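Local coordinates for gram-negative insecticidal protein (Chromobacterium piscinae, PDB 6FBM), which is an insecticidal protein of the MACPF and beta-tripod families, probably acting on insect cells by forming membrane pores, at residues W457-W470 with C482-N494. Sequence-based numbering, arbitrary orientation.
Sequences WDKGTGARKDVSLW and CFAGVPNYNNPPN
Strands 468-470 and 484-486 pair antiparallel, the axes of these short segments approaching to 4.6 Å, and two-way backbone hydrogen bonds join Ser468 to Val486 and Trp470 to Ala484. Past the strand end, Tyr489 slides its ring between Lys459 and Asp466. CE of Lys459 lies over one face, 4.0 Å from the ring centroid; CB of Asp466 covers the opposite face, with its carboxylate stacked at 23° to the ring plane. The phenol OH of Tyr489 donates to OD1 of Asp458 at 2.6 Å. That oxygen also accepts from Val467 N, and the two donors approach from opposite faces of the carboxylate. The strands form the second hairpin of a three-stranded antiparallel sheet, with 468-473 in the middle and 450-457 on its other side, in the region with Vps62-like sequence. With chi1 at -71°, the Trp470 indole reaches the 489-493 loop, where Pro493 CG sits over its five-membered ring, 3.5 Å from the centroid. A water accepts a hydrogen bond from Trp470 NE1 at 2.9 Å and lies 2.8 Å from the backbone O of both Asn488 and Asn490, either of which it can donate to. Ser468 OG donates to Asn488 O at 2.8 Å. On the face opposite Ser468 and Trp470, Leu469 CD1 packs over the Phe483 ring.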
loop_
_atom_site.group_PDB
_atom_site.type_symbol
_atom_site.label_atom_id
_atom_site.label_comp_id
_atom_site.label_asym_id
_atom_site.label_seq_id
_atom_site.Cartn_x
_atom_site.Cartn_y
_atom_site.Cartn_z
ATOM N N TRP A 457 53.048 -52.049 -50.314
ATOM C CA TRP A 457 53.597 -50.935 -51.086
ATOM C C TRP A 457 53.310 -51.199 -52.556
ATOM O O TRP A 457 52.952 -52.316 -52.935
ATOM C CB TRP A 457 55.112 -50.705 -50.883
ATOM C CG TRP A 457 55.988 -51.937 -50.804
ATOM C CD1 TRP A 457 55.800 -53.142 -51.431
ATOM C CD2 TRP A 457 57.217 -52.065 -50.069
ATOM N NE1 TRP A 457 56.803 -54.016 -51.104
ATOM C CE2 TRP A 457 57.692 -53.388 -50.272
ATOM C CE3 TRP A 457 57.964 -51.195 -49.255
ATOM C CZ2 TRP A 457 58.878 -53.857 -49.692
ATOM C CZ3 TRP A 457 59.124 -51.664 -48.673
ATOM C CH2 TRP A 457 59.572 -52.989 -48.887
ATOM N N ASP A 458 53.474 -50.173 -53.380
ATOM C CA ASP A 458 53.061 -50.248 -54.773
ATOM C C ASP A 458 54.130 -50.759 -55.714
ATOM O O ASP A 458 53.894 -50.821 -56.911
ATOM C CB ASP A 458 52.563 -48.869 -55.252
ATOM C CG ASP A 458 53.695 -47.902 -55.575
ATOM O OD1 ASP A 458 54.549 -47.691 -54.701
ATOM O OD2 ASP A 458 53.714 -47.344 -56.674
ATOM N N LYS A 459 55.317 -51.117 -55.208
ATOM C CA LYS A 459 56.429 -51.430 -56.112
ATOM C C LYS A 459 56.089 -52.614 -57.030
ATOM O O LYS A 459 55.480 -53.596 -56.603
ATOM C CB LYS A 459 57.757 -51.549 -55.386
ATOM C CG LYS A 459 57.947 -52.764 -54.518
ATOM C CD LYS A 459 58.667 -52.400 -53.195
ATOM C CE LYS A 459 60.031 -51.778 -53.319
ATOM N NZ LYS A 459 60.845 -52.036 -52.061
ATOM N N GLY A 460 56.440 -52.445 -58.304
ATOM C CA GLY A 460 55.953 -53.283 -59.389
ATOM C C GLY A 460 54.933 -52.589 -60.272
ATOM O O GLY A 460 54.842 -52.898 -61.464
ATOM N N THR A 461 54.154 -51.669 -59.695
ATOM C CA THR A 461 53.112 -50.935 -60.447
ATOM C C THR A 461 53.700 -50.045 -61.561
ATOM O O THR A 461 53.114 -49.897 -62.638
ATOM C CB THR A 461 52.196 -50.133 -59.477
ATOM O OG1 THR A 461 50.932 -49.830 -60.094
ATOM C CG2 THR A 461 52.853 -48.859 -59.036
ATOM N N GLY A 462 54.881 -49.473 -61.278
ATOM C CA GLY A 462 55.552 -48.544 -62.181
ATOM C C GLY A 462 54.923 -47.170 -62.188
ATOM O O GLY A 462 54.764 -46.573 -63.242
ATOM N N ALA A 463 54.570 -46.658 -61.015
ATOM C CA ALA A 463 53.966 -45.337 -60.888
ATOM C C ALA A 463 55.072 -44.428 -60.456
ATOM O O ALA A 463 55.932 -44.848 -59.677
ATOM C CB ALA A 463 52.854 -45.343 -59.852
ATOM N N ARG A 464 55.047 -43.184 -60.945
ATOM C CA ARG A 464 56.092 -42.178 -60.634
ATOM C C ARG A 464 56.240 -42.044 -59.140
ATOM O O ARG A 464 57.355 -42.135 -58.594
ATOM C CB ARG A 464 55.761 -40.795 -61.211
ATOM C CG ARG A 464 55.399 -40.815 -62.681
ATOM C CD ARG A 464 55.691 -39.537 -63.410
ATOM N NE ARG A 464 55.464 -39.779 -64.840
ATOM C CZ ARG A 464 54.267 -39.783 -65.443
ATOM N NH1 ARG A 464 53.139 -39.543 -64.759
ATOM N NH2 ARG A 464 54.202 -40.029 -66.750
ATOM N N LYS A 465 55.079 -41.852 -58.496
ATOM C CA LYS A 465 55.003 -41.696 -57.053
ATOM C C LYS A 465 54.989 -43.065 -56.419
ATOM O O LYS A 465 54.593 -44.055 -57.043
ATOM C CB LYS A 465 53.768 -40.914 -56.634
ATOM C CG LYS A 465 53.564 -39.584 -57.360
ATOM C CD LYS A 465 52.384 -38.844 -56.834
ATOM C CE LYS A 465 51.565 -38.147 -57.942
ATOM N NZ LYS A 465 50.920 -36.950 -57.318
ATOM N N ASP A 466 55.421 -43.103 -55.172
ATOM C CA ASP A 466 55.515 -44.333 -54.409
ATOM C C ASP A 466 54.685 -44.224 -53.132
ATOM O O ASP A 466 54.410 -43.126 -52.642
ATOM C CB ASP A 466 56.981 -44.591 -54.044
ATOM C CG ASP A 466 57.888 -44.761 -55.258
ATOM O OD1 ASP A 466 57.393 -45.065 -56.385
ATOM O OD2 ASP A 466 59.113 -44.625 -55.033
ATOM N N VAL A 467 54.270 -45.381 -52.610
ATOM C CA VAL A 467 53.575 -45.444 -51.320
ATOM C C VAL A 467 53.803 -46.764 -50.634
ATOM O O VAL A 467 53.924 -47.791 -51.288
ATOM C CB VAL A 467 52.055 -45.197 -51.479
ATOM C CG1 VAL A 467 51.350 -46.382 -52.136
ATOM C CG2 VAL A 467 51.417 -44.836 -50.147
ATOM N N SER A 468 53.864 -46.702 -49.309
ATOM C CA SER A 468 53.870 -47.870 -48.441
ATOM C C SER A 468 52.867 -47.635 -47.303
ATOM O O SER A 468 52.847 -46.560 -46.707
ATOM C CB SER A 468 55.266 -48.105 -47.854
ATOM O OG SER A 468 56.258 -48.138 -48.866
ATOM N N LEU A 469 52.064 -48.650 -47.003
ATOM C CA LEU A 469 51.067 -48.585 -45.946
ATOM C C LEU A 469 51.625 -49.229 -44.682
ATOM O O LEU A 469 51.988 -50.399 -44.676
ATOM C CB LEU A 469 49.782 -49.288 -46.383
ATOM C CG LEU A 469 49.250 -48.905 -47.750
ATOM C CD1 LEU A 469 47.940 -49.630 -47.977
ATOM C CD2 LEU A 469 49.070 -47.398 -47.913
ATOM N N TRP A 470 51.664 -48.445 -43.615
ATOM C CA TRP A 470 52.253 -48.829 -42.348
ATOM C C TRP A 470 51.226 -48.690 -41.231
ATOM O O TRP A 470 50.336 -47.841 -41.301
ATOM C CB TRP A 470 53.449 -47.911 -42.057
ATOM C CG TRP A 470 54.636 -48.149 -42.946
ATOM C CD1 TRP A 470 54.949 -47.486 -44.109
ATOM C CD2 TRP A 470 55.668 -49.119 -42.754
ATOM N NE1 TRP A 470 56.110 -47.988 -44.641
ATOM C CE2 TRP A 470 56.570 -48.992 -43.828
ATOM C CE3 TRP A 470 55.915 -50.092 -41.781
ATOM C CZ2 TRP A 470 57.705 -49.811 -43.957
ATOM C CZ3 TRP A 470 57.066 -50.892 -41.892
ATOM C CH2 TRP A 470 57.941 -50.743 -42.979
ATOM N N CYS A 482 44.668 -49.864 -38.371
ATOM C CA CYS A 482 44.551 -49.026 -39.538
ATOM C C CYS A 482 45.931 -48.794 -40.129
ATOM O O CYS A 482 46.952 -49.272 -39.585
ATOM C CB CYS A 482 43.885 -47.719 -39.104
ATOM S SG CYS A 482 42.149 -47.941 -38.572
ATOM N N PHE A 483 45.968 -48.066 -41.241
ATOM C CA PHE A 483 47.236 -47.781 -41.887
ATOM C C PHE A 483 47.423 -46.316 -42.223
ATOM O O PHE A 483 46.485 -45.537 -42.158
ATOM C CB PHE A 483 47.424 -48.654 -43.127
ATOM C CG PHE A 483 46.298 -48.594 -44.088
ATOM C CD1 PHE A 483 45.228 -49.456 -43.952
ATOM C CD2 PHE A 483 46.318 -47.706 -45.151
ATOM C CE1 PHE A 483 44.175 -49.420 -44.854
ATOM C CE2 PHE A 483 45.284 -47.677 -46.066
ATOM C CZ PHE A 483 44.216 -48.528 -45.919
ATOM N N ALA A 484 48.657 -45.960 -42.553
ATOM C CA ALA A 484 49.003 -44.634 -43.010
ATOM C C ALA A 484 49.984 -44.795 -44.152
ATOM O O ALA A 484 50.920 -45.578 -44.036
ATOM C CB ALA A 484 49.654 -43.862 -41.884
ATOM N N GLY A 485 49.772 -44.087 -45.249
ATOM C CA GLY A 485 50.714 -44.043 -46.350
ATOM C C GLY A 485 51.949 -43.180 -46.086
ATOM O O GLY A 485 51.859 -42.047 -45.603
ATOM N N VAL A 486 53.106 -43.729 -46.414
ATOM C CA VAL A 486 54.364 -42.992 -46.487
ATOM C C VAL A 486 54.722 -42.927 -47.966
ATOM O O VAL A 486 54.689 -43.955 -48.637
ATOM C CB VAL A 486 55.472 -43.734 -45.704
ATOM C CG1 VAL A 486 56.754 -42.955 -45.706
ATOM C CG2 VAL A 486 55.046 -43.969 -44.254
ATOM N N PRO A 487 55.085 -41.742 -48.497
ATOM C CA PRO A 487 55.282 -41.611 -49.974
ATOM C C PRO A 487 56.640 -42.144 -50.521
ATOM O O PRO A 487 57.201 -41.584 -51.460
ATOM C CB PRO A 487 55.138 -40.105 -50.200
ATOM C CG PRO A 487 55.657 -39.511 -48.950
ATOM C CD PRO A 487 55.297 -40.447 -47.810
ATOM N N ASN A 488 57.129 -43.250 -49.972
ATOM C CA ASN A 488 58.421 -43.830 -50.318
ATOM C C ASN A 488 58.502 -45.263 -49.777
ATOM O O ASN A 488 57.619 -45.706 -49.024
ATOM C CB ASN A 488 59.555 -42.982 -49.738
ATOM C CG ASN A 488 59.525 -42.923 -48.210
ATOM O OD1 ASN A 488 59.500 -43.963 -47.526
ATOM N ND2 ASN A 488 59.503 -41.700 -47.662
ATOM N N TYR A 489 59.583 -45.958 -50.122
ATOM C CA TYR A 489 59.772 -47.360 -49.760
ATOM C C TYR A 489 60.728 -47.551 -48.594
ATOM O O TYR A 489 61.297 -48.631 -48.456
ATOM C CB TYR A 489 60.267 -48.165 -50.965
ATOM C CG TYR A 489 59.387 -48.117 -52.189
ATOM C CD1 TYR A 489 58.040 -48.408 -52.103
ATOM C CD2 TYR A 489 59.907 -47.811 -53.452
ATOM C CE1 TYR A 489 57.213 -48.371 -53.238
ATOM C CE2 TYR A 489 59.093 -47.767 -54.585
ATOM C CZ TYR A 489 57.741 -48.057 -54.463
ATOM O OH TYR A 489 56.924 -48.033 -55.568
ATOM N N ASN A 490 60.877 -46.545 -47.741
ATOM C CA ASN A 490 61.755 -46.666 -46.584
ATOM C C ASN A 490 61.247 -47.787 -45.667
ATOM O O ASN A 490 60.050 -47.857 -45.399
ATOM C CB ASN A 490 61.843 -45.348 -45.789
ATOM C CG ASN A 490 62.333 -44.178 -46.614
ATOM O OD1 ASN A 490 62.786 -44.336 -47.735
ATOM N ND2 ASN A 490 62.200 -42.986 -46.067
ATOM N N ASN A 491 62.168 -48.634 -45.184
ATOM C CA ASN A 491 61.845 -49.864 -44.440
ATOM C C ASN A 491 62.897 -50.116 -43.348
ATOM O O ASN A 491 63.934 -50.704 -43.641
ATOM C CB ASN A 491 61.787 -51.043 -45.429
ATOM C CG ASN A 491 61.370 -52.373 -44.783
ATOM O OD1 ASN A 491 61.067 -52.455 -43.594
ATOM N ND2 ASN A 491 61.349 -53.426 -45.591
ATOM N N PRO A 492 62.674 -49.708 -42.096
ATOM C CA PRO A 492 61.466 -49.030 -41.618
ATOM C C PRO A 492 61.475 -47.531 -41.943
ATOM O O PRO A 492 62.533 -46.990 -42.283
ATOM C CB PRO A 492 61.546 -49.220 -40.105
ATOM C CG PRO A 492 63.014 -49.255 -39.814
ATOM C CD PRO A 492 63.739 -49.692 -41.075
ATOM N N PRO A 493 60.306 -46.859 -41.842
ATOM C CA PRO A 493 60.271 -45.418 -42.069
ATOM C C PRO A 493 61.090 -44.636 -41.037
ATOM O O PRO A 493 61.149 -45.015 -39.878
ATOM C CB PRO A 493 58.775 -45.083 -41.962
ATOM C CG PRO A 493 58.084 -46.350 -42.325
ATOM C CD PRO A 493 58.939 -47.403 -41.694
ATOM N N ASN A 494 61.722 -43.565 -41.492
ATOM C CA ASN A 494 62.578 -42.738 -40.643
ATOM C C ASN A 494 61.775 -41.659 -39.945
ATOM O O ASN A 494 60.605 -41.467 -40.258
ATOM C CB ASN A 494 63.697 -42.084 -41.465
ATOM C CG ASN A 494 63.178 -41.215 -42.577
ATOM O OD1 ASN A 494 62.285 -40.385 -42.384
ATOM N ND2 ASN A 494 63.736 -41.417 -43.763
HETATM O O HOH W 1 62.394 -50.571 -49.809
HETATM O O HOH W 2 57.827 -46.354 -46.317
#